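Local coordinates for tryptophan decarboxylase 1 (Oryza sativa subsp. japonica, PDB 6KHO), which catalyses the pyridoxal 5'-phosphate-dependent decarboxylation of L-tryptophan to tryptamine, and of 5-hydroxy-L-tryptophan to serotonin, as a homodimer, at the interface of chains A and B. Sequence-based numbering; all coordinates share one arbitrary frame. Chains: chain A/B, Tryptophan decarboxylase 1.

The interface of chains A and B. Residues chain A 199, 202, 224-225; chain B 187, 199, 202, 224-225.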
loop_
_atom_site.group_PDB
_atom_site.type_symbol
_atom_site.label_atom_id
_atom_site.label_comp_id
_atom_site.label_asym_id
_atom_site.label_seq_id
_atom_site.Cartn_x
_atom_site.Cartn_y
_atom_site.Cartn_z
ATOM N N VAL A 199 9.755 -21.326 16.457
ATOM C CA VAL A 199 9.565 -21.567 15.028
ATOM C C VAL A 199 10.341 -22.792 14.545
ATOM O O VAL A 199 10.430 -23.023 13.333
ATOM C CB VAL A 199 9.917 -20.328 14.179
ATOM C CG1 VAL A 199 9.109 -19.119 14.635
ATOM C CG2 VAL A 199 11.410 -20.032 14.223
ATOM N N LEU A 202 8.371 -24.739 12.041
ATOM C CA LEU A 202 7.865 -24.133 10.808
ATOM C C LEU A 202 8.130 -25.012 9.590
ATOM O O LEU A 202 7.315 -25.044 8.657
ATOM C CB LEU A 202 8.475 -22.736 10.617
ATOM C CG LEU A 202 7.957 -21.799 9.513
ATOM C CD1 LEU A 202 6.473 -21.981 9.230
ATOM C CD2 LEU A 202 8.231 -20.320 9.852
ATOM N N ALA A 224 6.124 -15.359 4.438
ATOM C CA ALA A 224 5.723 -15.769 5.780
ATOM C C ALA A 224 6.590 -16.889 6.351
ATOM O O ALA A 224 6.392 -17.273 7.511
ATOM C CB ALA A 224 4.254 -16.204 5.770
ATOM N N GLY A 225 7.539 -17.420 5.584
ATOM C CA GLY A 225 8.503 -18.366 6.115
ATOM C C GLY A 225 8.176 -19.830 5.925
ATOM O O GLY A 225 8.827 -20.676 6.557
ATOM N N ARG B 187 16.998 -12.793 6.076
ATOM C CA ARG B 187 16.673 -14.130 6.569
ATOM C C ARG B 187 17.143 -15.205 5.594
ATOM O O ARG B 187 17.848 -16.151 5.979
ATOM C CB ARG B 187 15.162 -14.248 6.799
ATOM C CG ARG B 187 14.684 -15.655 7.203
ATOM C CD ARG B 187 13.186 -15.790 7.003
ATOM N NE ARG B 187 12.859 -15.953 5.590
ATOM C CZ ARG B 187 11.656 -15.755 5.074
ATOM N NH1 ARG B 187 10.652 -15.376 5.866
ATOM N NH2 ARG B 187 11.460 -15.936 3.775
ATOM N N VAL B 199 13.874 -23.937 5.599
ATOM C CA VAL B 199 13.697 -23.141 6.807
ATOM C C VAL B 199 14.006 -23.955 8.068
ATOM O O VAL B 199 13.670 -23.527 9.174
ATOM C CB VAL B 199 12.289 -22.517 6.878
ATOM C CG1 VAL B 199 12.041 -21.611 5.672
ATOM C CG2 VAL B 199 11.214 -23.598 6.968
ATOM N N LEU B 202 15.732 -21.905 10.651
ATOM C CA LEU B 202 15.178 -20.581 10.935
ATOM C C LEU B 202 15.249 -20.255 12.426
ATOM O O LEU B 202 15.518 -19.111 12.808
ATOM C CB LEU B 202 13.739 -20.516 10.416
ATOM C CG LEU B 202 12.993 -19.175 10.427
ATOM C CD1 LEU B 202 13.871 -18.038 9.938
ATOM C CD2 LEU B 202 11.742 -19.300 9.572
ATOM N N ALA B 224 8.043 -12.306 9.370
ATOM C CA ALA B 224 8.999 -13.029 8.538
ATOM C C ALA B 224 9.368 -14.401 9.100
ATOM O O ALA B 224 10.116 -15.130 8.440
ATOM C CB ALA B 224 10.267 -12.205 8.342
ATOM N N GLY B 225 8.874 -14.770 10.282
ATOM C CA GLY B 225 9.099 -16.096 10.832
ATOM C C GLY B 225 10.243 -16.214 11.813
ATOM O O GLY B 225 10.584 -17.343 12.206
#
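A:Leu202 and B:Leu202 meet tip to tip at the centre of a small two-fold symmetric patch of the homodimer interface, the CD2 methyl of one lying 3.7 Å from the CD2 methyl of the other. The two side chains cross obliquely. In both chains CG is anti to the backbone N (chi1 -171° in A:Leu202), which carries the isobutyl group away from the short 3-10 turn at its root and presents CD2 to the partner.

On either side of this leucine pair, a valine of one subunit faces the glycine carbonyl of the other. A:Val199 brings its branched end to the carbonyl oxygen of B:Gly225: CG1 is 3.4 Å from O, and CG2 is nearly as near at 3.5 Å. CB is also close, so the oxygen sits over the fork of the valine and not against one methyl. CG1 lies anti to the carbonyl carbon (chi1 -56°), which puts CG2 on the side flanked by both backbone N and C, and with this rotation both branches reach the oxygen. The twin contact is less even, since B:Val199 CG1 stands 3.5 Å from A:Gly225 O whereas its CG2 is 3.8 Å from that atom. These are van der Waals contacts of methyls with a polar atom, and no N or O of one subunit comes within bonding reach of the other here. The patch appears to contribute to the dimer mainly by packing; 152 Å² is hidden, summed over the residues of both chains.

B:Arg187, on helix 175-193, lies at the margin of the patch. Its NH1 donates within its own chain to the carbonyl oxygen of B:Ala224, 2.6 Å from NH1 to O, with the oxygen 7° out of the guanidinium plane. This bond ties the helix to the residue preceding B:Gly225 and may steady the glycine turn. Towards the partner, the same NH1 makes van der Waals contact without a bond, lying 3.7 Å from A:Gly225 CA.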